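Local coordinates for citrate synthase (Pyrobaculum aerophilum, PDB 2IBP), which catalyses the condensation of oxaloacetate with acetyl-CoA to citrate, working as a thermophilic homodimer whose disulfide-closed chains are interlinked as a catenane, at the interface of chains A and B. Numbering follows the deposited sequence. Chains: chain A/B, Citrate synthase.

The interface of chains A and B. Residues chain A 103-107; chain B 96, 122-123.
Around the phenol end of B:Tyr123, the last residue of helix 109-123, the backbone of chain A leaves helix 95-103 after A:Asn103, turns through A:Leu104 to A:Lys106 and extends at A:Ala107 (psi 169°). This is a corner of the two-fold dimer interface of citrate synthase, with the centre of the patch about 32 Å from A:His289, a predicted active-site residue, and its twin recurs with the chains exchanged. The phenol oxygen OH of B:Tyr123 is gripped by two backbone groups, the carbonyl that closes the helix and an amide within the turn. It donates to the carbonyl O of A:Asn103 at 2.9 Å, coming in tilted from the plane of that carbonyl. It also accepts from the amide N of A:Lys106 at 3.1 Å, a bent bond of 138° at the hydrogen. CG of B:Tyr123 stands anti to its carbonyl carbon, beside its backbone N (chi1 -71°), which points the phenol into the bend. CB of A:Ala107 sits 3.8 Å above the plane of the B:Tyr123 ring, nearer the ring's edge than its centre. At the ring edge, in plane, lie O of A:Asn103 and CB of the poorly ordered A:Lys106. Methyl CD2 of A:Leu104 meets CE2 of the B:Tyr123 ring at 3.7 Å, the leucine slanting across the tyrosine side chain. A phenylalanine in place of B:Tyr123 would probably retain much of this carbon packing but leave the A:Asn103 carbonyl and the A:Lys106 amide without their shared hydroxyl partner. Beside the ring, CB of A:Ala107 presses on CB of B:Ala122 at 3.4 Å, a tight methyl pair. CB of B:Ala96 lies 3.7 Å from O of A:Asn103, lending carbon cover to the hydrogen-bonded carbonyl.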
ATOM      1  N   ASN A 103      -1.635   9.959  19.938  1.00 10.28           N
ATOM      2  CA  ASN A 103      -2.627  10.768  19.233  1.00  9.50           C
ATOM      3  C   ASN A 103      -3.722   9.968  18.575  1.00 11.46           C
ATOM      4  O   ASN A 103      -4.822  10.475  18.387  1.00 14.05           O
ATOM      5  CB  ASN A 103      -1.981  11.684  18.229  1.00 14.08           C
ATOM      6  CG  ASN A 103      -1.415  12.885  18.890  1.00 17.57           C
ATOM      7  OD1 ASN A 103      -2.163  13.664  19.493  1.00 28.90           O
ATOM      8  ND2 ASN A 103      -0.099  12.987  18.911  1.00 17.41           N
ATOM      9  N   LEU A 104      -3.432   8.705  18.280  1.00  8.57           N
ATOM     10  CA  LEU A 104      -4.382   7.807  17.649  1.00  9.98           C
ATOM     11  C   LEU A 104      -4.935   6.762  18.633  1.00  7.48           C
ATOM     12  O   LEU A 104      -5.540   5.783  18.225  1.00 10.49           O
ATOM     13  CB  LEU A 104      -3.704   7.136  16.465  1.00 12.18           C
ATOM     14  CG  LEU A 104      -3.273   8.112  15.362  1.00 13.87           C
ATOM     15  CD1 LEU A 104      -2.652   7.343  14.197  1.00 16.70           C
ATOM     16  CD2 LEU A 104      -4.495   8.896  14.926  1.00 17.37           C
ATOM     17  N   ALA A 105      -4.836   7.080  19.919  1.00 10.61           N
ATOM     18  CA  ALA A 105      -5.253   6.163  20.976  1.00 11.82           C
ATOM     19  C   ALA A 105      -6.727   5.822  20.879  1.00  8.09           C
ATOM     20  O   ALA A 105      -7.146   4.721  21.233  1.00 11.64           O
ATOM     21  CB  ALA A 105      -4.947   6.757  22.332  1.00 16.45           C
ATOM     22  N   LYS A 106      -7.530   6.794  20.457  1.00  9.79           N
ATOM     23  CA  LYS A 106      -8.964   6.589  20.411  1.00 13.39           C
ATOM     24  C   LYS A 106      -9.452   6.068  19.079  1.00 14.11           C
ATOM     25  O   LYS A 106     -10.655   5.908  18.884  1.00 17.56           O
ATOM     26  CB  LYS A 106      -9.700   7.877  20.769  1.00 20.39           C
ATOM     27  CG  LYS A 106      -9.526   8.289  22.215  1.00 22.84           C
ATOM     28  CD  LYS A 106     -10.229   9.612  22.490  1.00 34.65           C
ATOM     29  CE  LYS A 106     -10.065  10.043  23.941  1.00 40.50           C
ATOM     30  NZ  LYS A 106     -10.820  11.295  24.224  1.00 47.78           N
ATOM     31  N   ALA A 107      -8.516   5.834  18.168  1.00 11.14           N
ATOM     32  CA  ALA A 107      -8.831   5.324  16.844  1.00 13.20           C
ATOM     33  C   ALA A 107      -8.643   3.819  16.802  1.00 13.84           C
ATOM     34  O   ALA A 107      -8.059   3.223  17.717  1.00 14.27           O
ATOM     35  CB  ALA A 107      -7.946   5.989  15.824  1.00 14.06           C
TER
ATOM     36  N   ALA B  96      -5.542  15.755  15.756  1.00 12.58           N
ATOM     37  CA  ALA B  96      -4.625  14.613  15.906  1.00  9.79           C
ATOM     38  C   ALA B  96      -3.731  14.505  14.671  1.00 10.57           C
ATOM     39  O   ALA B  96      -2.552  14.189  14.768  1.00 11.31           O
ATOM     40  CB  ALA B  96      -5.402  13.315  16.111  1.00 14.14           C
ATOM     41  N   ALA B 122      -8.476   7.946  10.514  1.00  9.05           N
ATOM     42  CA  ALA B 122      -8.769   7.297  11.800  1.00 13.09           C
ATOM     43  C   ALA B 122      -9.901   7.956  12.587  1.00 11.91           C
ATOM     44  O   ALA B 122     -10.620   7.281  13.333  1.00 15.06           O
ATOM     45  CB  ALA B 122      -7.508   7.264  12.660  1.00 13.64           C
ATOM     46  N   TYR B 123     -10.087   9.257  12.396  1.00 10.15           N
ATOM     47  CA  TYR B 123     -11.090   9.997  13.141  1.00 13.45           C
ATOM     48  C   TYR B 123     -12.211  10.549  12.253  1.00 17.26           C
ATOM     49  O   TYR B 123     -13.112  11.243  12.734  1.00 15.86           O
ATOM     50  CB  TYR B 123     -10.416  11.093  13.982  1.00 15.91           C
ATOM     51  CG  TYR B 123      -9.612  10.555  15.161  1.00 16.69           C
ATOM     52  CD1 TYR B 123     -10.216   9.804  16.165  1.00 26.25           C
ATOM     53  CD2 TYR B 123      -8.259  10.826  15.288  1.00 18.75           C
ATOM     54  CE1 TYR B 123      -9.477   9.315  17.241  1.00 18.93           C
ATOM     55  CE2 TYR B 123      -7.523  10.355  16.368  1.00 17.94           C
ATOM     56  CZ  TYR B 123      -8.128   9.608  17.337  1.00 20.82           C
ATOM     57  OH  TYR B 123      -7.382   9.157  18.410  1.00 17.46           O
TER